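Local coordinates for protein CDP-4-keto-6-deoxy-D-glucose-3-dehydrase (Yersinia pseudotuberculosis, PDB 3BB8) that probably removes the C3 hydroxyl of CDP-4-keto-6-deoxy-D-glucose with the help of a bound pyridoxal-type cofactor, a step in making lipopolysaccharide sugars, at residues Lys31-Pro36 and Glu368-Thr373; Ile114-Gly119 and Val137-Pro142; Thr143-Ala148 and Leu168-Asp173; Phe317-Asp322 and His421-Val426; Leu375-Asn380 and Thr408-Ile413. The protein carries 1 engineered substitution. One frame throughout, in Å; residues are numbered along the deposited sequence.

Contact 1: Lys31-Pro36 and Glu368-Thr373; sequences KSVVPP and EAKVGT
Val34 and Val371 run side by side in the same direction, joined by a single parallel beta bridge with their CA atoms 4.9 Å apart. The pattern is read from two bonds: Val34 N donates to Lys370 O at 2.9 Å (N-H...O 157°), and Val34 O accepts Gly372 N at 2.9 Å (N-H...O 150°), so one residue pairs with both neighbours of Val371. Lys370 opens the bridge just where helix 359-368 stops, its positive phi (77°) and two bonds back into the last turn making a Schellman motif.

The Lys370 side chain crosses that of Val33 obliquely. Its CB packs 3.4 Å from Ser32 O, and after a bend at chi2 its CD reaches Val33 CG1 at 3.9 Å. Val34 and Val371 both also touch Val425 of helix 419-432, which ties the bridge to that helix. At the far end of the pairing, the ring of Pro36 rests on a residue with no side chain, Pro36 CD lying 4.0 Å from Gly372 CA.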
# COMPACT_ATOMS: atom_id res chain seq x y z
N LYS A 31 5.78 23.55 29.42
CA LYS A 31 5.63 24.01 28.05
C LYS A 31 5.99 22.91 27.06
O LYS A 31 5.29 22.71 26.06
CB LYS A 31 6.51 25.24 27.80
CG LYS A 31 6.19 25.96 26.49
CD LYS A 31 6.91 27.29 26.39
CE LYS A 31 6.44 28.07 25.17
NZ LYS A 31 7.11 29.40 25.06
N SER A 32 7.08 22.20 27.33
CA SER A 32 7.53 21.10 26.48
C SER A 32 6.57 19.92 26.64
O SER A 32 5.99 19.73 27.70
CB SER A 32 8.93 20.64 26.88
OG SER A 32 9.89 21.67 26.71
N VAL A 33 6.41 19.14 25.58
CA VAL A 33 5.53 17.98 25.64
C VAL A 33 6.33 16.70 25.79
O VAL A 33 7.53 16.67 25.51
CB VAL A 33 4.66 17.85 24.38
CG1 VAL A 33 3.69 19.01 24.29
CG2 VAL A 33 5.55 17.80 23.15
N VAL A 34 5.68 15.65 26.26
CA VAL A 34 6.32 14.35 26.41
C VAL A 34 5.41 13.36 25.68
O VAL A 34 4.59 12.67 26.29
CB VAL A 34 6.45 13.93 27.88
CG1 VAL A 34 7.20 12.62 27.98
CG2 VAL A 34 7.15 15.02 28.68
N PRO A 35 5.53 13.30 24.34
CA PRO A 35 4.71 12.40 23.53
C PRO A 35 5.01 10.93 23.80
O PRO A 35 6.09 10.58 24.26
CB PRO A 35 5.04 12.82 22.10
CG PRO A 35 6.44 13.28 22.20
CD PRO A 35 6.44 14.08 23.49
N PRO A 36 4.04 10.05 23.54
CA PRO A 36 4.23 8.62 23.77
C PRO A 36 5.13 7.99 22.71
O PRO A 36 5.65 6.89 22.89
CB PRO A 36 2.80 8.07 23.73
CG PRO A 36 2.14 8.95 22.73
CD PRO A 36 2.67 10.34 23.06
N GLU A 368 -3.24 17.52 30.39
CA GLU A 368 -3.07 18.92 30.75
C GLU A 368 -1.61 19.20 31.09
O GLU A 368 -1.07 20.26 30.77
CB GLU A 368 -3.96 19.26 31.94
CG GLU A 368 -5.43 18.87 31.72
CD GLU A 368 -6.34 19.24 32.89
OE1 GLU A 368 -6.00 18.91 34.05
OE2 GLU A 368 -7.40 19.85 32.63
N ALA A 369 -0.96 18.22 31.72
CA ALA A 369 0.44 18.33 32.11
C ALA A 369 1.41 18.15 30.94
O ALA A 369 2.63 18.19 31.13
CB ALA A 369 0.77 17.26 33.15
N LYS A 370 0.87 17.95 29.74
CA LYS A 370 1.67 17.76 28.52
C LYS A 370 2.29 16.37 28.40
O LYS A 370 3.25 16.18 27.66
CB LYS A 370 2.78 18.82 28.46
CG LYS A 370 2.32 20.26 28.51
CD LYS A 370 1.79 20.72 27.17
CE LYS A 370 1.62 22.24 27.17
NZ LYS A 370 1.13 22.76 25.86
N VAL A 371 1.77 15.42 29.16
CA VAL A 371 2.27 14.05 29.12
C VAL A 371 1.33 13.23 28.26
O VAL A 371 0.21 12.92 28.69
CB VAL A 371 2.32 13.43 30.52
CG1 VAL A 371 2.71 11.95 30.43
CG2 VAL A 371 3.31 14.19 31.39
N GLY A 372 1.77 12.89 27.06
CA GLY A 372 0.94 12.13 26.16
C GLY A 372 0.70 10.70 26.60
O GLY A 372 1.58 10.06 27.18
N THR A 373 -0.50 10.20 26.34
CA THR A 373 -0.85 8.83 26.68
C THR A 373 -1.59 8.21 25.49
O THR A 373 -2.07 8.92 24.61
CB THR A 373 -1.78 8.74 27.93
OG1 THR A 373 -2.99 9.47 27.67
CG2 THR A 373 -1.10 9.31 29.16

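Contact 2: Ile114-Gly119 and Val137-Pro142; sequences ITVAAG and VDVDIP
Val116 lays its CB and both methyls against CG1 of Val139, the two side chains crossing at about a right angle. The nearest pair is Val116 CB to Val139 CG1 at 3.7 Å. The contact lies at the C-terminal ends of the two parallel strands of a beta-alpha-beta unit, strand 112-115 and strand 133-140, neighbours in the large sheet that are linked by helix 121-129.

One backbone bond across the two segments marks where that pairing runs out: Val137 N donates to Thr115 O at 3.3 Å and with an N-H...O angle of 141°, a long and bent bond. Beyond it, side chains do the work. Val116 CG1, set anti to its own carbonyl carbon (chi1 -60°), comes to 3.4 Å from Val137 O and also approaches the Val137 methyl CG2. Val139 is shared: its CG1 meets Ala118 CB at 3.8 Å, and its CG2 touches the same atom. Ala118, the centre of an inverse gamma turn, points its CB toward the other segment; the chain goes on from there to Phe120, a residue that binds pyridoxal 5'-phosphate, and the Val116 side chain is about 9 Å from the cofactor.

All six touching residues are buried. Thr401 and Ile404 of helix 399-407 also pack on Val139, while both carboxylate oxygens of Asp138 are taken up near the start of that helix, by Thr401 OG1 and Asn400 N. On the strand side, Thr115 OG1 is hydrogen-bonded to Met163 O, in the neighbouring strand 159-165.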
# COMPACT_ATOMS: atom_id res chain seq x y z
N ILE A 114 -5.41 -18.61 15.23
CA ILE A 114 -5.43 -18.27 16.65
C ILE A 114 -4.70 -16.95 16.88
O ILE A 114 -3.60 -16.74 16.35
CB ILE A 114 -4.76 -19.36 17.50
CG1 ILE A 114 -5.64 -20.62 17.50
CG2 ILE A 114 -4.54 -18.86 18.92
CD1 ILE A 114 -4.99 -21.82 18.17
N THR A 115 -5.31 -16.06 17.65
CA THR A 115 -4.70 -14.76 17.93
C THR A 115 -5.32 -14.21 19.22
O THR A 115 -6.08 -14.91 19.88
CB THR A 115 -4.94 -13.78 16.74
OG1 THR A 115 -4.20 -12.58 16.94
CG2 THR A 115 -6.42 -13.44 16.62
N VAL A 116 -4.99 -12.98 19.59
CA VAL A 116 -5.57 -12.40 20.80
C VAL A 116 -6.38 -11.16 20.43
O VAL A 116 -6.16 -10.56 19.38
CB VAL A 116 -4.47 -12.01 21.83
CG1 VAL A 116 -3.69 -13.26 22.23
CG2 VAL A 116 -3.54 -10.95 21.26
N ALA A 117 -7.34 -10.81 21.28
CA ALA A 117 -8.19 -9.65 21.03
C ALA A 117 -7.60 -8.34 21.58
O ALA A 117 -8.06 -7.24 21.24
CB ALA A 117 -9.57 -9.89 21.62
N ALA A 118 -6.58 -8.45 22.42
CA ALA A 118 -5.95 -7.26 22.97
C ALA A 118 -4.78 -6.88 22.06
O ALA A 118 -3.63 -7.14 22.39
CB ALA A 118 -5.46 -7.52 24.39
N GLY A 119 -5.07 -6.27 20.92
CA GLY A 119 -4.00 -5.89 20.03
C GLY A 119 -4.35 -4.81 19.02
O GLY A 119 -5.20 -3.95 19.25
N VAL A 137 -7.88 -15.89 22.44
CA VAL A 137 -7.62 -16.38 23.80
C VAL A 137 -7.10 -15.16 24.57
O VAL A 137 -6.48 -14.27 23.99
CB VAL A 137 -6.56 -17.50 23.86
CG1 VAL A 137 -7.10 -18.74 23.19
CG2 VAL A 137 -5.26 -17.05 23.23
N ASP A 138 -7.37 -15.12 25.87
CA ASP A 138 -6.97 -13.98 26.70
C ASP A 138 -5.47 -13.73 26.81
O ASP A 138 -4.65 -14.60 26.53
CB ASP A 138 -7.58 -14.15 28.10
CG ASP A 138 -7.69 -12.83 28.85
OD1 ASP A 138 -8.06 -11.81 28.23
OD2 ASP A 138 -7.41 -12.83 30.06
N VAL A 139 -5.12 -12.51 27.20
CA VAL A 139 -3.73 -12.12 27.38
C VAL A 139 -3.41 -12.06 28.87
O VAL A 139 -4.26 -12.34 29.72
CB VAL A 139 -3.44 -10.74 26.77
CG1 VAL A 139 -3.67 -10.76 25.27
CG2 VAL A 139 -4.32 -9.70 27.43
N ASP A 140 -2.17 -11.70 29.19
CA ASP A 140 -1.73 -11.60 30.58
C ASP A 140 -1.25 -10.19 30.90
O ASP A 140 -0.61 -9.53 30.08
CB ASP A 140 -0.63 -12.61 30.87
CG ASP A 140 0.10 -12.33 32.17
OD1 ASP A 140 1.05 -11.52 32.15
OD2 ASP A 140 -0.28 -12.91 33.20
N ILE A 141 -1.55 -9.73 32.11
CA ILE A 141 -0.87 -8.57 32.68
C ILE A 141 0.17 -8.99 33.71
O ILE A 141 -0.01 -9.97 34.43
CB ILE A 141 -1.87 -7.61 33.36
CG1 ILE A 141 -3.00 -7.25 32.39
CG2 ILE A 141 -1.16 -6.35 33.83
CD1 ILE A 141 -4.25 -6.73 33.07
N PRO A 142 1.28 -8.25 33.76
CA PRO A 142 1.38 -6.98 33.04
C PRO A 142 2.40 -7.05 31.90
O PRO A 142 3.03 -6.04 31.58
CB PRO A 142 1.87 -6.01 34.12
CG PRO A 142 2.62 -6.87 35.07
CD PRO A 142 1.90 -8.19 35.09

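Contact 3: Thr143-Ala148 and Leu168-Asp173; sequences TYNVNA and LGNLFD
Asn145 and Phe172 bring a short, weakly bonded strand and a loop to a CA-CA distance of 5.1 Å, and since Thr143 is nearest Asn170 and Ala148 nearest Asp173, the chains run in the same direction. A side chain supplies a hydrogen bond between them: Asn170 ND2 donates to Thr143 O at 3.0 Å, nearly straight (N-H...O 169°) and with the oxygen in the amide plane. It approaches the carbonyl from beside rather than from beyond its tip (C=O...N 105°). Asn170 points its CB toward 143-148, and CG stands anti to the backbone N (chi1 -166°). The other end of this amide is also held, Asn170 OD1 accepting Thr337 N, so its rotation is fixed from both sides.

Asn145 crosses Phe172 at about a right angle, its CB 3.7 Å from Phe172 CA. Next along, Val146 CG1 rests on Phe172 CB at 3.7 Å; the Phe172 ring itself leads away and stacks with His166. Val146 also packs on Val116. At the far end Ala148 CB meets Asp173 CB at 3.5 Å.

Two motifs bracket the contact. Asp173 is the N-cap of helix 174-184, its OD1 accepting Glu176 N, and Ala148 touches Glu176 as well. At the other end Tyr144 and Asn145 both face Asp140, whose OD1 is bonded to Thr143 OG1; this is a G1 beta bulge, at the closed end of the antiparallel hairpin formed by strands 133-140 and 145-146.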
# COMPACT_ATOMS: atom_id res chain seq x y z
N THR A 143 2.56 -8.23 31.32
CA THR A 143 3.31 -8.37 30.07
C THR A 143 2.48 -7.93 28.87
O THR A 143 3.02 -7.49 27.86
CB THR A 143 3.77 -9.83 29.86
OG1 THR A 143 2.65 -10.64 29.48
CG2 THR A 143 4.39 -10.38 31.13
N TYR A 144 1.16 -8.06 28.99
CA TYR A 144 0.25 -7.65 27.93
C TYR A 144 0.36 -8.47 26.65
O TYR A 144 0.05 -7.99 25.56
CB TYR A 144 0.42 -6.15 27.64
CG TYR A 144 0.25 -5.31 28.88
CD1 TYR A 144 1.36 -4.87 29.60
CD2 TYR A 144 -1.02 -5.01 29.38
CE1 TYR A 144 1.22 -4.15 30.79
CE2 TYR A 144 -1.17 -4.31 30.56
CZ TYR A 144 -0.05 -3.88 31.26
OH TYR A 144 -0.19 -3.19 32.45
N ASN A 145 0.80 -9.72 26.80
CA ASN A 145 0.91 -10.64 25.68
C ASN A 145 0.08 -11.88 25.98
O ASN A 145 -0.32 -12.12 27.12
CB ASN A 145 2.38 -11.01 25.44
CG ASN A 145 3.12 -9.96 24.62
OD1 ASN A 145 3.62 -8.98 25.16
ND2 ASN A 145 3.16 -10.15 23.31
N VAL A 146 -0.19 -12.67 24.94
CA VAL A 146 -1.05 -13.84 25.07
C VAL A 146 -0.73 -14.63 26.33
O VAL A 146 0.44 -14.82 26.67
CB VAL A 146 -0.92 -14.76 23.84
CG1 VAL A 146 0.51 -15.24 23.68
CG2 VAL A 146 -1.87 -15.94 23.97
N ASN A 147 -1.77 -15.08 27.02
CA ASN A 147 -1.64 -16.18 27.97
C ASN A 147 -1.38 -17.51 27.27
O ASN A 147 -2.29 -18.31 27.07
CB ASN A 147 -2.89 -16.28 28.84
CG ASN A 147 -2.71 -17.21 30.02
OD1 ASN A 147 -3.56 -17.29 30.91
ND2 ASN A 147 -1.59 -17.93 30.04
N ALA A 148 -0.12 -17.74 26.91
CA ALA A 148 0.25 -18.94 26.17
C ALA A 148 -0.43 -20.25 26.56
O ALA A 148 -0.76 -21.06 25.69
CB ALA A 148 1.75 -19.12 26.23
N LEU A 168 3.75 -4.16 22.17
CA LEU A 168 4.56 -3.06 22.69
C LEU A 168 6.06 -3.35 22.87
O LEU A 168 6.72 -2.69 23.67
CB LEU A 168 3.97 -2.56 24.01
CG LEU A 168 2.60 -1.88 23.88
CD1 LEU A 168 2.06 -1.54 25.28
CD2 LEU A 168 2.73 -0.63 23.03
N GLY A 169 6.58 -4.30 22.12
CA GLY A 169 8.00 -4.61 22.23
C GLY A 169 8.23 -5.81 23.13
O GLY A 169 9.21 -6.54 22.96
N ASN A 170 7.32 -6.03 24.07
CA ASN A 170 7.46 -7.16 24.97
C ASN A 170 7.14 -8.41 24.16
O ASN A 170 6.29 -8.39 23.28
CB ASN A 170 6.52 -7.01 26.17
CG ASN A 170 6.86 -7.97 27.31
OD1 ASN A 170 8.02 -8.34 27.50
ND2 ASN A 170 5.84 -8.36 28.07
N LEU A 171 7.85 -9.50 24.46
CA LEU A 171 7.69 -10.74 23.71
C LEU A 171 6.67 -11.66 24.38
O LEU A 171 6.68 -11.83 25.60
CB LEU A 171 9.04 -11.45 23.58
CG LEU A 171 10.17 -10.66 22.91
CD1 LEU A 171 10.95 -9.86 23.94
CD2 LEU A 171 11.09 -11.59 22.14
N PHE A 172 5.80 -12.25 23.57
CA PHE A 172 4.94 -13.33 24.03
C PHE A 172 5.73 -14.61 24.25
O PHE A 172 6.90 -14.71 23.87
CB PHE A 172 3.80 -13.57 23.03
CG PHE A 172 4.27 -14.06 21.69
CD1 PHE A 172 4.66 -15.37 21.50
CD2 PHE A 172 4.33 -13.19 20.60
CE1 PHE A 172 5.10 -15.82 20.27
CE2 PHE A 172 4.76 -13.63 19.37
CZ PHE A 172 5.14 -14.95 19.20
N ASP A 173 5.09 -15.60 24.86
CA ASP A 173 5.78 -16.80 25.31
C ASP A 173 6.14 -17.71 24.14
O ASP A 173 5.46 -18.70 23.88
CB ASP A 173 4.93 -17.56 26.33
CG ASP A 173 5.65 -18.76 26.92
OD1 ASP A 173 6.67 -19.19 26.34
OD2 ASP A 173 5.19 -19.27 27.96

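Contact 4: Phe317-Asp322 and His421-Val426; sequences FKYLKD and HLDYVV
Tyr319 and Asp423 meet at about a right angle, the phenol reaching across to the carboxylate of the neighbouring helix. Tyr319 OH donates to Asp423 OD2; the modelled distance of 2.5 Å is very short, so the exact geometry is doubtful. The ring and carboxylate planes are turned 54° apart, with Asp423 CG at the ring edge, in its plane, beside the hydroxyl on the CE2 side. Tyr319 points its CB toward helix 419-432, and CG stands anti to the backbone N (chi1 -174°). A nearby carboxylate would be expected to polarise the phenol O-H.

Leu422 meets the same ring at its edge. Its CD1 lies near the ring plane, 3.7 Å from Tyr319 CD2, and Leu422 CB is 4.1 Å from the same ring atom. His419 stacks on the ring.

The second group of contacts is apolar and buried. Leu320 and Val426 slide past each other in opposite directions, Leu320 CD1 touching Val426 CG2 at 3.7 Å. The same methyl of Leu320 lies 4.3 Å from Leu422 CD2, so Leu320 spans one turn of the partner helix. Ala323 and Leu324 add to the packing on Val426, while Leu320 also touches Phe347 of strand 347-351.

The axes of the two short helical segments pass 10.0 Å apart and cross at -24°, with the N-to-C directions nearly parallel. Far from the cofactor, this is a near-parallel helix pair, packed against the small three-stranded antiparallel sheet of the C-terminal part of an aspartate aminotransferase fold.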
# COMPACT_ATOMS: atom_id res chain seq x y z
N PHE A 317 13.18 2.76 29.77
CA PHE A 317 12.22 1.87 30.42
C PHE A 317 12.64 1.57 31.85
O PHE A 317 11.85 1.70 32.78
CB PHE A 317 12.12 0.55 29.66
CG PHE A 317 11.23 -0.46 30.32
CD1 PHE A 317 9.87 -0.50 30.03
CD2 PHE A 317 11.74 -1.38 31.23
CE1 PHE A 317 9.04 -1.44 30.64
CE2 PHE A 317 10.91 -2.33 31.84
CZ PHE A 317 9.56 -2.35 31.54
N LYS A 318 13.90 1.14 32.02
CA LYS A 318 14.43 0.80 33.33
C LYS A 318 14.34 2.01 34.26
O LYS A 318 13.87 1.91 35.39
CB LYS A 318 15.88 0.34 33.20
CG LYS A 318 16.44 -0.33 34.43
CD LYS A 318 17.80 -0.95 34.14
CE LYS A 318 18.25 -1.87 35.26
NZ LYS A 318 19.52 -2.58 34.90
N TYR A 319 14.79 3.15 33.76
CA TYR A 319 14.77 4.39 34.52
C TYR A 319 13.35 4.72 34.97
O TYR A 319 13.04 4.70 36.16
CB TYR A 319 15.32 5.52 33.65
CG TYR A 319 15.50 6.84 34.37
CD1 TYR A 319 16.48 7.00 35.35
CD2 TYR A 319 14.70 7.93 34.06
CE1 TYR A 319 16.67 8.23 35.99
CE2 TYR A 319 14.87 9.16 34.70
CZ TYR A 319 15.86 9.30 35.66
OH TYR A 319 16.04 10.52 36.29
N LEU A 320 12.48 5.00 34.01
CA LEU A 320 11.09 5.34 34.28
C LEU A 320 10.40 4.39 35.25
O LEU A 320 9.73 4.83 36.18
CB LEU A 320 10.30 5.40 32.97
CG LEU A 320 8.86 5.90 33.06
CD1 LEU A 320 8.83 7.31 33.65
CD2 LEU A 320 8.24 5.87 31.67
N LYS A 321 10.55 3.09 35.03
CA LYS A 321 9.91 2.10 35.90
C LYS A 321 10.46 2.15 37.32
O LYS A 321 9.71 1.95 38.29
CB LYS A 321 10.09 0.68 35.35
CG LYS A 321 9.36 -0.36 36.18
CD LYS A 321 9.69 -1.78 35.78
CE LYS A 321 9.00 -2.77 36.69
NZ LYS A 321 9.39 -4.16 36.40
N ASP A 322 11.76 2.38 37.45
CA ASP A 322 12.38 2.46 38.77
C ASP A 322 11.77 3.64 39.51
O ASP A 322 11.30 3.51 40.64
CB ASP A 322 13.89 2.66 38.63
CG ASP A 322 14.57 2.81 39.98
OD1 ASP A 322 14.61 1.82 40.74
OD2 ASP A 322 15.06 3.92 40.27
N HIS A 421 12.78 14.72 30.72
CA HIS A 421 11.43 14.47 30.22
C HIS A 421 10.77 13.49 31.17
O HIS A 421 9.69 13.75 31.71
CB HIS A 421 11.49 13.84 28.82
CG HIS A 421 11.76 14.82 27.72
ND1 HIS A 421 10.84 15.75 27.30
CD2 HIS A 421 12.86 15.00 26.94
CE1 HIS A 421 11.35 16.47 26.32
NE2 HIS A 421 12.58 16.04 26.08
N LEU A 422 11.44 12.36 31.38
CA LEU A 422 10.92 11.31 32.24
C LEU A 422 10.74 11.74 33.69
O LEU A 422 9.71 11.43 34.31
CB LEU A 422 11.83 10.09 32.17
CG LEU A 422 11.99 9.47 30.77
CD1 LEU A 422 12.83 8.20 30.87
CD2 LEU A 422 10.62 9.15 30.18
N ASP A 423 11.73 12.42 34.25
CA ASP A 423 11.64 12.88 35.63
C ASP A 423 10.39 13.75 35.78
O ASP A 423 9.68 13.66 36.78
CB ASP A 423 12.89 13.68 36.01
CG ASP A 423 14.07 12.78 36.34
OD1 ASP A 423 15.23 13.25 36.21
OD2 ASP A 423 13.85 11.62 36.74
N TYR A 424 10.13 14.58 34.77
CA TYR A 424 8.97 15.45 34.80
C TYR A 424 7.69 14.62 34.83
O TYR A 424 6.76 14.94 35.57
CB TYR A 424 8.95 16.37 33.57
CG TYR A 424 7.65 17.13 33.45
CD1 TYR A 424 7.36 18.20 34.30
CD2 TYR A 424 6.69 16.76 32.51
CE1 TYR A 424 6.14 18.87 34.22
CE2 TYR A 424 5.46 17.42 32.43
CZ TYR A 424 5.20 18.47 33.29
OH TYR A 424 4.00 19.13 33.21
N VAL A 425 7.65 13.57 34.02
CA VAL A 425 6.49 12.70 33.97
C VAL A 425 6.26 12.08 35.34
O VAL A 425 5.14 12.08 35.86
CB VAL A 425 6.67 11.58 32.91
CG1 VAL A 425 5.64 10.47 33.12
CG2 VAL A 425 6.53 12.17 31.52
N VAL A 426 7.33 11.55 35.92
CA VAL A 426 7.26 10.92 37.23
C VAL A 426 6.71 11.87 38.31
O VAL A 426 5.94 11.45 39.16
CB VAL A 426 8.66 10.40 37.68
CG1 VAL A 426 8.65 10.07 39.16
CG2 VAL A 426 9.02 9.16 36.90

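Contact 5: Leu375-Asn380 and Thr408-Ile413; sequences LLFAGN and TFWIGI
Trp410 turns the edge of its indole toward the backbone and the aromatic ring of the loop. Its NE1 donates to Leu375 O at 3.1 Å, a weak bond bent to 127° at the hydrogen, with the oxygen near the indole plane. Toward Phe377 the indole makes an edge-to-face pair: the edge of Trp410 points at the Phe377 face, with the planes at 63° and the centroids of the Phe377 ring and the indole five-membered ring 5.9 Å apart. On the other side of NE1, Leu376 CD1 lies 4.2 Å from Trp410 CD1. Leu375 CD2 reaches back to the strand, 3.8 Å from Thr408 O and 4.0 Å from Phe409 CB.

What shapes the loop is a type II' beta turn from Leu376 to Gly379, closed by Gly379 N to Leu376 O at 3.2 Å, with Phe377 at its second position and a positive phi (57°). An inverse gamma turn centred on Leu376 overlaps its start, and its weak bond from Phe377 N gives Leu375 O a second donor.

Further out, Phe377 belongs to the pyridoxal-5'-phosphate pocket, touching the cofactor and meeting Phe120 edge-to-face. The dimer interface reaches this far: Phe377 O is hydrogen-bonded to Tyr276 OH of the second subunit, and Tyr280 of the second subunit packs on Trp410. On the strand side, Thr408 OG1 bonds to Thr350 OG1 of strand 347-351, while Thr408 O accepts Arg359 NH1.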
# COMPACT_ATOMS: atom_id res chain seq x y z
N LEU A 375 -4.17 4.58 24.61
CA LEU A 375 -4.78 3.38 25.13
C LEU A 375 -4.09 2.24 24.37
O LEU A 375 -3.40 2.49 23.39
CB LEU A 375 -6.29 3.41 24.87
CG LEU A 375 -7.03 4.59 25.54
CD1 LEU A 375 -8.52 4.31 25.55
CD2 LEU A 375 -6.53 4.78 26.98
N LEU A 376 -4.24 1.00 24.84
CA LEU A 376 -3.60 -0.13 24.18
C LEU A 376 -4.29 -0.55 22.88
O LEU A 376 -4.80 -1.67 22.74
CB LEU A 376 -3.51 -1.32 25.16
CG LEU A 376 -2.54 -2.45 24.77
CD1 LEU A 376 -1.21 -1.86 24.44
CD2 LEU A 376 -2.40 -3.46 25.89
N PHE A 377 -4.30 0.38 21.93
CA PHE A 377 -4.90 0.18 20.61
C PHE A 377 -6.37 -0.19 20.77
O PHE A 377 -7.09 0.42 21.55
CB PHE A 377 -4.14 -0.89 19.83
CG PHE A 377 -2.66 -0.63 19.72
CD1 PHE A 377 -2.18 0.63 19.37
CD2 PHE A 377 -1.74 -1.63 20.03
CE1 PHE A 377 -0.81 0.90 19.32
CE2 PHE A 377 -0.35 -1.38 19.99
CZ PHE A 377 0.11 -0.11 19.63
N ALA A 378 -6.83 -1.20 20.03
CA ALA A 378 -8.24 -1.59 20.11
C ALA A 378 -8.78 -2.05 21.47
O ALA A 378 -9.99 -2.22 21.64
CB ALA A 378 -8.52 -2.67 19.05
N GLY A 379 -7.89 -2.26 22.45
CA GLY A 379 -8.34 -2.71 23.75
C GLY A 379 -8.87 -4.13 23.65
O GLY A 379 -8.19 -5.08 24.02
N ASN A 380 -10.09 -4.27 23.16
CA ASN A 380 -10.69 -5.59 22.96
C ASN A 380 -11.36 -5.55 21.59
O ASN A 380 -12.45 -4.99 21.43
CB ASN A 380 -11.73 -5.90 24.04
CG ASN A 380 -12.33 -7.29 23.87
OD1 ASN A 380 -12.96 -7.83 24.79
ND2 ASN A 380 -12.16 -7.88 22.69
N THR A 408 -6.04 -0.00 31.09
CA THR A 408 -4.66 0.15 30.63
C THR A 408 -4.41 1.31 29.68
O THR A 408 -5.31 1.81 29.02
CB THR A 408 -4.19 -1.16 29.95
OG1 THR A 408 -4.42 -2.25 30.84
CG2 THR A 408 -2.70 -1.10 29.61
N PHE A 409 -3.16 1.75 29.65
CA PHE A 409 -2.74 2.83 28.77
C PHE A 409 -1.21 2.82 28.79
O PHE A 409 -0.61 2.17 29.64
CB PHE A 409 -3.29 4.17 29.28
CG PHE A 409 -2.62 4.69 30.52
CD1 PHE A 409 -1.55 5.59 30.42
CD2 PHE A 409 -3.04 4.29 31.78
CE1 PHE A 409 -0.92 6.08 31.57
CE2 PHE A 409 -2.42 4.78 32.93
CZ PHE A 409 -1.36 5.67 32.82
N TRP A 410 -0.57 3.51 27.85
CA TRP A 410 0.88 3.54 27.84
C TRP A 410 1.42 4.93 27.58
O TRP A 410 0.73 5.77 27.02
CB TRP A 410 1.46 2.55 26.80
CG TRP A 410 0.96 2.71 25.38
CD1 TRP A 410 -0.21 2.23 24.86
CD2 TRP A 410 1.65 3.35 24.30
NE1 TRP A 410 -0.29 2.53 23.52
CE2 TRP A 410 0.84 3.21 23.15
CE3 TRP A 410 2.87 4.02 24.19
CZ2 TRP A 410 1.21 3.73 21.90
CZ3 TRP A 410 3.24 4.53 22.94
CH2 TRP A 410 2.41 4.38 21.82
N ILE A 411 2.66 5.16 27.99
CA ILE A 411 3.33 6.43 27.73
C ILE A 411 4.72 6.22 27.14
O ILE A 411 5.09 5.10 26.79
CB ILE A 411 3.45 7.28 29.01
CG1 ILE A 411 4.28 6.53 30.06
CG2 ILE A 411 2.07 7.61 29.56
CD1 ILE A 411 4.04 7.01 31.48
N GLY A 412 5.48 7.30 27.04
CA GLY A 412 6.56 7.38 26.07
C GLY A 412 7.91 7.07 26.69
O GLY A 412 8.29 7.67 27.70
N ILE A 413 8.64 6.14 26.08
CA ILE A 413 10.03 5.88 26.46
C ILE A 413 10.94 5.81 25.24
O ILE A 413 12.04 5.25 25.30
CB ILE A 413 10.08 4.51 27.22
CG1 ILE A 413 9.19 3.48 26.53
CG2 ILE A 413 9.70 4.71 28.68
CD1 ILE A 413 9.72 2.98 25.20

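In the fold
From the N terminus, contact 1 opens first and closes only at 368-373, drawing the N-terminal loop onto the end of helix 359-368. Within that span lie contacts 2 and 3, two short closures in series at one end of the large sheet's strands, joined by the hairpin of strands 133-140 and 145-146, the second reaching a loop that leads to helix 174-184. Contact 4 opens inside contact 1 but closes after it, so the two cross and touch. Contact 5 begins after contact 1 has closed and falls wholly within contact 4. It touches all four others: residues 375-380 meet contact 2, both segments meet contact 3, and residues 408-413 meet contacts 1 and 4.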